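CrtC domain-containing protein (Fusarium vanettenii 77-13-4, PDB 7A0Q) probably hydrates the isoflavonoid phytoalexin kievitone, as a kievitone hydratase of the CrtC-like family built from two lipocalin-like domains. Local coordinates at residues F26-E31 with S62-T67; H202-R207 with Q223-S228; T273-S276 with V281-P284. All coordinates share one frame; numbering follows the deposited sequence.

Interaction 1. Residues F26-E31 with S62-T67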
loop_
_atom_site.group_PDB
_atom_site.type_symbol
_atom_site.label_atom_id
_atom_site.label_comp_id
_atom_site.label_asym_id
_atom_site.label_seq_id
_atom_site.Cartn_x
_atom_site.Cartn_y
_atom_site.Cartn_z
ATOM N N PHE A 26 -17.058 -3.328 -7.376
ATOM C CA PHE A 26 -15.897 -2.686 -7.978
ATOM C C PHE A 26 -15.238 -3.634 -8.972
ATOM O O PHE A 26 -15.223 -4.846 -8.749
ATOM C CB PHE A 26 -14.890 -2.281 -6.910
ATOM C CG PHE A 26 -15.349 -1.156 -6.058
ATOM C CD1 PHE A 26 -15.177 0.152 -6.477
ATOM C CD2 PHE A 26 -15.977 -1.399 -4.846
ATOM C CE1 PHE A 26 -15.611 1.203 -5.700
ATOM C CE2 PHE A 26 -16.416 -0.351 -4.061
ATOM C CZ PHE A 26 -16.236 0.952 -4.492
ATOM N N PRO A 27 -14.683 -3.111 -10.079
ATOM C CA PRO A 27 -14.108 -3.958 -11.130
ATOM C C PRO A 27 -12.689 -4.448 -10.821
ATOM O O PRO A 27 -11.772 -4.307 -11.635
ATOM C CB PRO A 27 -14.144 -3.042 -12.357
ATOM C CG PRO A 27 -13.975 -1.671 -11.793
ATOM C CD PRO A 27 -14.634 -1.680 -10.431
ATOM N N PHE A 28 -12.516 -5.061 -9.644
ATOM C CA PHE A 28 -11.233 -5.666 -9.294
ATOM C C PHE A 28 -10.877 -6.763 -10.290
ATOM O O PHE A 28 -11.702 -7.630 -10.596
ATOM C CB PHE A 28 -11.276 -6.266 -7.886
ATOM C CG PHE A 28 -11.652 -5.301 -6.794
ATOM C CD1 PHE A 28 -11.418 -3.934 -6.909
ATOM C CD2 PHE A 28 -12.220 -5.784 -5.622
ATOM C CE1 PHE A 28 -11.758 -3.067 -5.871
ATOM C CE2 PHE A 28 -12.570 -4.926 -4.591
ATOM C CZ PHE A 28 -12.339 -3.567 -4.709
ATOM N N LYS A 29 -9.633 -6.741 -10.778
ATOM C CA LYS A 29 -9.147 -7.801 -11.652
ATOM C C LYS A 29 -7.632 -7.699 -11.760
ATOM O O LYS A 29 -7.079 -6.599 -11.637
ATOM C CB LYS A 29 -9.795 -7.717 -13.044
ATOM C CG LYS A 29 -9.545 -6.417 -13.774
ATOM C CD LYS A 29 -10.357 -6.337 -15.072
ATOM C CE LYS A 29 -11.856 -6.267 -14.786
ATOM N NZ LYS A 29 -12.687 -5.993 -16.000
ATOM N N PRO A 30 -6.936 -8.805 -11.988
ATOM C CA PRO A 30 -5.476 -8.758 -12.074
ATOM C C PRO A 30 -4.997 -8.366 -13.463
ATOM O O PRO A 30 -5.707 -8.490 -14.465
ATOM C CB PRO A 30 -5.060 -10.191 -11.750
ATOM C CG PRO A 30 -6.202 -11.014 -12.307
ATOM C CD PRO A 30 -7.450 -10.184 -12.109
ATOM N N GLU A 31 -3.756 -7.894 -13.506
ATOM C CA GLU A 31 -3.054 -7.823 -14.773
ATOM C C GLU A 31 -2.417 -9.173 -15.078
ATOM O O GLU A 31 -2.346 -10.067 -14.226
ATOM C CB GLU A 31 -2.009 -6.699 -14.755
ATOM C CG GLU A 31 -2.682 -5.347 -14.786
ATOM C CD GLU A 31 -1.716 -4.179 -14.641
ATOM O OE1 GLU A 31 -0.590 -4.377 -14.131
ATOM O OE2 GLU A 31 -2.104 -3.063 -15.047
ATOM N N SER A 62 -1.999 -4.731 -0.087
ATOM C CA SER A 62 -3.431 -4.439 -0.030
ATOM C C SER A 62 -4.137 -5.245 -1.115
ATOM O O SER A 62 -3.887 -5.049 -2.308
ATOM C CB SER A 62 -3.684 -2.936 -0.158
ATOM O OG SER A 62 -3.320 -2.444 -1.440
ATOM N N SER A 63 -4.983 -6.183 -0.697
ATOM C CA SER A 63 -5.684 -7.055 -1.629
ATOM C C SER A 63 -7.113 -6.573 -1.803
ATOM O O SER A 63 -7.835 -6.395 -0.817
ATOM C CB SER A 63 -5.679 -8.504 -1.139
ATOM O OG SER A 63 -4.359 -9.010 -1.053
ATOM N N TYR A 64 -7.493 -6.339 -3.055
ATOM C CA TYR A 64 -8.846 -5.964 -3.437
ATOM C C TYR A 64 -9.530 -7.235 -3.922
ATOM O O TYR A 64 -9.208 -7.736 -5.002
ATOM C CB TYR A 64 -8.806 -4.896 -4.527
ATOM C CG TYR A 64 -8.003 -3.658 -4.164
ATOM C CD1 TYR A 64 -6.625 -3.608 -4.361
ATOM C CD2 TYR A 64 -8.635 -2.542 -3.622
ATOM C CE1 TYR A 64 -5.897 -2.465 -4.027
ATOM C CE2 TYR A 64 -7.933 -1.407 -3.291
ATOM C CZ TYR A 64 -6.567 -1.370 -3.493
ATOM O OH TYR A 64 -5.904 -0.221 -3.150
ATOM N N ILE A 65 -10.457 -7.763 -3.120
ATOM C CA ILE A 65 -10.904 -9.147 -3.233
ATOM C C ILE A 65 -12.380 -9.189 -3.619
ATOM O O ILE A 65 -13.193 -8.457 -3.050
ATOM C CB ILE A 65 -10.679 -9.906 -1.911
ATOM C CG1 ILE A 65 -9.188 -10.226 -1.712
ATOM C CG2 ILE A 65 -11.532 -11.175 -1.863
ATOM C CD1 ILE A 65 -8.844 -10.640 -0.305
ATOM N N THR A 66 -12.714 -10.032 -4.594
ATOM C CA THR A 66 -14.062 -10.571 -4.743
ATOM C C THR A 66 -13.988 -12.057 -4.419
ATOM O O THR A 66 -13.127 -12.760 -4.956
ATOM C CB THR A 66 -14.617 -10.375 -6.158
ATOM O OG1 THR A 66 -14.503 -9.000 -6.549
ATOM C CG2 THR A 66 -16.091 -10.790 -6.211
ATOM N N THR A 67 -14.864 -12.526 -3.524
ATOM C CA THR A 67 -14.886 -13.940 -3.190
ATOM C C THR A 67 -15.716 -14.709 -4.216
ATOM O O THR A 67 -16.403 -14.121 -5.058
ATOM C CB THR A 67 -15.458 -14.168 -1.794
ATOM O OG1 THR A 67 -16.811 -13.704 -1.773
ATOM C CG2 THR A 67 -14.640 -13.420 -0.727
#
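Phe28 and Tyr64 both set CG anti to their own carbonyl carbon (chi1 near -55° in each), and the two side chains cross at about a right angle. The phenyl ring of Phe28 thereby lies flat over the methylene of Tyr64: Tyr64 CB stands 3.5 Å from the centroid of the Phe28 ring and only 3° off its normal, a well-centred CH-pi contact. The opposite face of this ring is met by Phe26 CB near the rim, so the phenyl is sandwiched between two methylenes. Past CB the phenol swings away; the ring planes are inclined at 57°, with Phe28 CE1 to Tyr64 CD2 at 3.9 Å the nearest approach of ring atoms. Phe28 CD2 also rests 3.5 Å from the carbonyl carbon Tyr64 C, so the contact extends to the strand backbone. The polar ends look elsewhere: Tyr64 OH is hydrogen-bonded to Gln223, and Thr66 OG1 to the backbone O of Lys200. Pro27 centres an inverse gamma turn, closed by a weak bond of 2.9 Å from Phe28 N to Phe26 O. The arrangement is that of an irregular N-terminal segment packing one buried aromatic onto strand 58-66 of the CrtC-like, lipocalin-related N-terminal part.

Interaction 2. Residues H202-R207 with Q223-S228; sequences HTWYDR and QLHIPS. With IMD (imidazole), chain F.
Trp204 and Gln223 form the tight part of the contact, lying alongside one another and running opposite ways, the amide plane of Gln223 stacked on the indole with only 20° between them. Gln223 CG sits over the six-membered ring, 3.2 Å from Trp204 CE3, while Gln223 CD lies 3.3 Å from Trp204 CD2. A bend at chi2 (-149°) lays the amide along the indole. His225 NE2 then donates to Gln223 OE1 at 2.8 Å, in the carbonyl plane and on a lone pair; with the Tyr64 hydroxyl, two partners grip this oxygen. His202 presents its edge to the face of His225, with His202 CE1 3.3 Å from His225 CE1 and the planes at 63°, completing an aromatic cluster with Trp204. The looser side lies toward Asp206, which touches nothing on 223-228. Asp206 OD1 takes a nearly straight bond from Trp204 NE1 (2.8 Å), and OD2 accepts from an imidazole, probably from the crystallisation liquor, that also bonds Glu340. The axes of 202-207 and 223-225 come no closer than 10.3 Å, so side chains make this buried interface between the N-terminal lipocalin-like part, where strands 58-66 and 171-189 flank 202-210, and the eight-stranded barrel containing 218-225.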
loop_
_atom_site.group_PDB
_atom_site.type_symbol
_atom_site.label_atom_id
_atom_site.label_comp_id
_atom_site.label_asym_id
_atom_site.label_seq_id
_atom_site.Cartn_x
_atom_site.Cartn_y
_atom_site.Cartn_z
ATOM N N HIS A 202 -7.277 -8.452 -7.079
ATOM C CA HIS A 202 -5.868 -8.169 -7.343
ATOM C C HIS A 202 -5.232 -7.644 -6.071
ATOM O O HIS A 202 -5.919 -7.185 -5.162
ATOM C CB HIS A 202 -5.666 -7.165 -8.488
ATOM C CG HIS A 202 -6.188 -5.790 -8.195
ATOM N ND1 HIS A 202 -5.373 -4.736 -7.820
ATOM C CD2 HIS A 202 -7.449 -5.296 -8.227
ATOM C CE1 HIS A 202 -6.114 -3.655 -7.639
ATOM N NE2 HIS A 202 -7.377 -3.969 -7.874
ATOM N N THR A 203 -3.908 -7.720 -6.021
ATOM C CA THR A 203 -3.162 -7.263 -4.855
ATOM C C THR A 203 -2.119 -6.254 -5.301
ATOM O O THR A 203 -1.404 -6.489 -6.279
ATOM C CB THR A 203 -2.486 -8.440 -4.127
ATOM O OG1 THR A 203 -3.495 -9.303 -3.596
ATOM C CG2 THR A 203 -1.597 -7.960 -2.970
ATOM N N TRP A 204 -2.037 -5.133 -4.588
ATOM C CA TRP A 204 -0.921 -4.210 -4.719
ATOM C C TRP A 204 0.056 -4.583 -3.618
ATOM O O TRP A 204 -0.265 -4.468 -2.429
ATOM C CB TRP A 204 -1.372 -2.760 -4.584
ATOM C CG TRP A 204 -0.244 -1.737 -4.696
ATOM C CD1 TRP A 204 0.888 -1.647 -3.918
ATOM C CD2 TRP A 204 -0.169 -0.662 -5.636
ATOM N NE1 TRP A 204 1.655 -0.570 -4.321
ATOM C CE2 TRP A 204 1.026 0.047 -5.374
ATOM C CE3 TRP A 204 -1.004 -0.222 -6.670
ATOM C CZ2 TRP A 204 1.403 1.172 -6.112
ATOM C CZ3 TRP A 204 -0.631 0.907 -7.394
ATOM C CH2 TRP A 204 0.566 1.579 -7.120
ATOM N N TYR A 205 1.225 -5.064 -4.017
ATOM C CA TYR A 205 2.314 -5.356 -3.102
ATOM C C TYR A 205 3.308 -4.202 -3.167
ATOM O O TYR A 205 3.747 -3.816 -4.254
ATOM C CB TYR A 205 2.973 -6.683 -3.484
ATOM C CG TYR A 205 4.236 -6.970 -2.714
ATOM C CD1 TYR A 205 4.168 -7.546 -1.441
ATOM C CD2 TYR A 205 5.489 -6.692 -3.256
ATOM C CE1 TYR A 205 5.315 -7.816 -0.723
ATOM C CE2 TYR A 205 6.651 -6.953 -2.536
ATOM C CZ TYR A 205 6.551 -7.521 -1.282
ATOM O OH TYR A 205 7.702 -7.794 -0.582
ATOM N N ASP A 206 3.643 -3.633 -2.013
ATOM C CA ASP A 206 4.560 -2.499 -1.966
ATOM C C ASP A 206 5.757 -2.843 -1.092
ATOM O O ASP A 206 5.597 -3.259 0.062
ATOM C CB ASP A 206 3.875 -1.230 -1.438
ATOM C CG ASP A 206 4.439 0.019 -2.063
ATOM O OD1 ASP A 206 4.129 0.286 -3.241
ATOM O OD2 ASP A 206 5.206 0.720 -1.378
ATOM N N ARG A 207 6.949 -2.659 -1.641
ATOM C CA ARG A 207 8.200 -2.981 -0.961
ATOM C C ARG A 207 9.009 -1.708 -0.788
ATOM O O ARG A 207 9.250 -0.995 -1.764
ATOM C CB ARG A 207 8.987 -4.002 -1.787
ATOM C CG ARG A 207 10.361 -4.281 -1.277
ATOM C CD ARG A 207 10.352 -5.102 -0.006
ATOM N NE ARG A 207 11.732 -5.395 0.394
ATOM C CZ ARG A 207 12.271 -5.054 1.565
ATOM N NH1 ARG A 207 11.546 -4.406 2.490
ATOM N NH2 ARG A 207 13.534 -5.376 1.817
ATOM N N GLN A 223 -2.480 5.378 -3.264
ATOM C CA GLN A 223 -2.328 4.281 -4.211
ATOM C C GLN A 223 -3.605 4.260 -5.041
ATOM O O GLN A 223 -4.670 3.933 -4.513
ATOM C CB GLN A 223 -2.137 2.966 -3.458
ATOM C CG GLN A 223 -2.082 1.752 -4.360
ATOM C CD GLN A 223 -2.627 0.495 -3.709
ATOM O OE1 GLN A 223 -3.448 -0.204 -4.303
ATOM N NE2 GLN A 223 -2.157 0.182 -2.495
ATOM N N LEU A 224 -3.521 4.614 -6.325
ATOM C CA LEU A 224 -4.728 4.824 -7.121
ATOM C C LEU A 224 -4.795 3.910 -8.340
ATOM O O LEU A 224 -3.797 3.708 -9.046
ATOM C CB LEU A 224 -4.844 6.284 -7.579
ATOM C CG LEU A 224 -4.713 7.334 -6.472
ATOM C CD1 LEU A 224 -4.795 8.741 -7.069
ATOM C CD2 LEU A 224 -5.754 7.127 -5.346
ATOM N N HIS A 225 -6.001 3.408 -8.606
ATOM C CA HIS A 225 -6.320 2.609 -9.786
ATOM C C HIS A 225 -7.421 3.300 -10.581
ATOM O O HIS A 225 -8.379 3.816 -9.998
ATOM C CB HIS A 225 -6.795 1.201 -9.404
ATOM C CG HIS A 225 -5.829 0.463 -8.533
ATOM N ND1 HIS A 225 -4.958 -0.485 -9.024
ATOM C CD2 HIS A 225 -5.555 0.583 -7.213
ATOM C CE1 HIS A 225 -4.207 -0.944 -8.034
ATOM N NE2 HIS A 225 -4.543 -0.301 -6.927
ATOM N N ILE A 226 -7.269 3.317 -11.905
ATOM C CA ILE A 226 -8.285 3.869 -12.807
ATOM C C ILE A 226 -8.697 2.753 -13.762
ATOM O O ILE A 226 -8.041 2.541 -14.794
ATOM C CB ILE A 226 -7.768 5.107 -13.558
ATOM C CG1 ILE A 226 -7.329 6.174 -12.552
ATOM C CG2 ILE A 226 -8.859 5.664 -14.494
ATOM C CD1 ILE A 226 -6.606 7.367 -13.178
ATOM N N PRO A 227 -9.757 2.005 -13.440
ATOM C CA PRO A 227 -10.058 0.759 -14.173
ATOM C C PRO A 227 -10.181 0.886 -15.685
ATOM O O PRO A 227 -9.919 -0.098 -16.390
ATOM C CB PRO A 227 -11.385 0.311 -13.545
ATOM C CG PRO A 227 -11.314 0.828 -12.137
ATOM C CD PRO A 227 -10.542 2.129 -12.199
ATOM N N SER A 228 -10.552 2.040 -16.221
ATOM C CA SER A 228 -10.604 2.087 -17.682
ATOM C C SER A 228 -9.222 2.140 -18.342
ATOM O O SER A 228 -9.146 2.161 -19.577
ATOM C CB SER A 228 -11.440 3.283 -18.133
ATOM O OG SER A 228 -10.899 4.501 -17.642
HETATM N N1 IMD F . 3.069 3.141 2.360
HETATM C C2 IMD F . 3.712 3.222 1.172
HETATM N N3 IMD F . 3.660 2.002 0.581
HETATM C C4 IMD F . 2.985 1.165 1.387
HETATM C C5 IMD F . 2.609 1.880 2.508
#

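Interaction 3. Residues T273-S276 with V281-P284; sequences TYES and VTYP
Tyr274 and Tyr283 face each other as a hydrogen-bonded antiparallel pair, with Tyr274 N donating to Tyr283 O at 3.0 Å and Tyr283 N returning a bond to Tyr274 O at 2.8 Å. From Tyr283 CB outward, the side chain leans across the neighbouring strand toward Ser276. CB and CG both lie near Tyr274 O, the former at 3.6 Å. Next, Tyr283 CD2 is 3.4 Å from Tyr274 O and also meets Tyr274 CD2 at 3.9 Å, coming in at the edge of the Tyr274 ring, while the two side chains run alongside each other in the same direction. Tyr283 CE2 then reaches Ser276 CB at 3.8 Å, and the hydroxyl at the tip is bonded to Glu307, whose carboxylate also holds Ser276 OG. These residues close a beta hairpin of the lipocalin-like barrel, joining strand 259-275 to strand 282-291. Toward the turn, Ser276 N gives Val281 O a bond of 2.9 Å. The other face of the hairpin carries Thr273, Glu275 and Thr282. There Thr282 CG2 packs 3.6 Å from Thr273 CB, its methyl set anti to the backbone N, whereas the short approach of the Thr282 hydroxyl to the Glu275 carboxylate is doubtful in detail.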
loop_
_atom_site.group_PDB
_atom_site.type_symbol
_atom_site.label_atom_id
_atom_site.label_comp_id
_atom_site.label_asym_id
_atom_site.label_seq_id
_atom_site.Cartn_x
_atom_site.Cartn_y
_atom_site.Cartn_z
ATOM N N THR A 273 -14.296 13.850 9.251
ATOM C CA THR A 273 -13.073 13.516 9.958
ATOM C C THR A 273 -13.255 12.203 10.698
ATOM O O THR A 273 -14.374 11.730 10.909
ATOM C CB THR A 273 -12.657 14.609 10.959
ATOM O OG1 THR A 273 -13.700 14.806 11.922
ATOM C CG2 THR A 273 -12.353 15.923 10.249
ATOM N N TYR A 274 -12.123 11.618 11.081
ATOM C CA TYR A 274 -12.088 10.491 12.005
ATOM C C TYR A 274 -11.048 10.782 13.074
ATOM O O TYR A 274 -9.864 10.948 12.761
ATOM C CB TYR A 274 -11.757 9.170 11.300
ATOM C CG TYR A 274 -11.752 8.015 12.276
ATOM C CD1 TYR A 274 -12.934 7.591 12.881
ATOM C CD2 TYR A 274 -10.570 7.371 12.629
ATOM C CE1 TYR A 274 -12.943 6.558 13.789
ATOM C CE2 TYR A 274 -10.570 6.322 13.541
ATOM C CZ TYR A 274 -11.766 5.925 14.120
ATOM O OH TYR A 274 -11.797 4.891 15.031
ATOM N N GLU A 275 -11.478 10.843 14.331
ATOM C CA GLU A 275 -10.529 11.011 15.423
ATOM C C GLU A 275 -9.858 9.682 15.736
ATOM O O GLU A 275 -10.531 8.663 15.905
ATOM C CB GLU A 275 -11.219 11.568 16.672
ATOM C CG GLU A 275 -11.807 12.958 16.496
ATOM C CD GLU A 275 -10.748 14.045 16.469
ATOM O OE1 GLU A 275 -9.575 13.756 16.792
ATOM O OE2 GLU A 275 -11.086 15.207 16.132
ATOM N N SER A 276 -8.529 9.704 15.806
ATOM C CA SER A 276 -7.755 8.517 16.139
ATOM C C SER A 276 -8.159 7.963 17.498
ATOM O O SER A 276 -8.423 8.714 18.442
ATOM C CB SER A 276 -6.265 8.851 16.142
ATOM O OG SER A 276 -5.502 7.738 16.567
ATOM N N VAL A 281 -4.593 12.581 17.048
ATOM C CA VAL A 281 -4.676 13.210 15.736
ATOM C C VAL A 281 -6.080 13.026 15.179
ATOM O O VAL A 281 -6.766 12.046 15.487
ATOM C CB VAL A 281 -3.593 12.637 14.786
ATOM C CG1 VAL A 281 -3.872 11.179 14.466
ATOM C CG2 VAL A 281 -3.492 13.467 13.518
ATOM N N THR A 282 -6.507 13.986 14.360
ATOM C CA THR A 282 -7.767 13.951 13.626
ATOM C C THR A 282 -7.462 13.744 12.149
ATOM O O THR A 282 -6.802 14.585 11.528
ATOM C CB THR A 282 -8.545 15.253 13.810
ATOM O OG1 THR A 282 -8.639 15.559 15.205
ATOM C CG2 THR A 282 -9.933 15.137 13.213
ATOM N N TYR A 283 -7.955 12.641 11.585
ATOM C CA TYR A 283 -7.695 12.394 10.170
ATOM C C TYR A 283 -8.748 13.072 9.298
ATOM O O TYR A 283 -9.941 12.989 9.593
ATOM C CB TYR A 283 -7.706 10.898 9.867
ATOM C CG TYR A 283 -6.739 10.071 10.679
ATOM C CD1 TYR A 283 -5.365 10.177 10.486
ATOM C CD2 TYR A 283 -7.200 9.169 11.632
ATOM C CE1 TYR A 283 -4.482 9.410 11.228
ATOM C CE2 TYR A 283 -6.323 8.407 12.377
ATOM C CZ TYR A 283 -4.968 8.521 12.167
ATOM O OH TYR A 283 -4.106 7.755 12.912
ATOM N N PRO A 284 -8.343 13.724 8.208
ATOM C CA PRO A 284 -9.314 14.117 7.186
ATOM C C PRO A 284 -9.800 12.888 6.431
ATOM O O PRO A 284 -9.126 11.856 6.377
ATOM C CB PRO A 284 -8.509 15.043 6.274
ATOM C CG PRO A 284 -7.105 14.498 6.373
ATOM C CD PRO A 284 -6.952 13.974 7.780
#

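From the N terminus the three contacts follow one another in series, none nested in or crossing another. Interaction 1 closes a loop of 30 residues, bringing the irregular start of the chain back onto strand 58-66. Interaction 2 spans 15 residues and joins the N-terminal lipocalin-like part to the barrel that follows. The two touch, their centres 9 Å apart: Ser63 OG lies 2.7 Å from Thr203 OG1, a probable hydrogen bond between neighbouring strands, and Pro27 packs on Pro227. Interaction 3, a hairpin whose segments are four residues apart, is local to the barrel; its nearest atoms are about 13 Å from interaction 2, yet strand 218-225 and the hairpin belong to the same closed sheet.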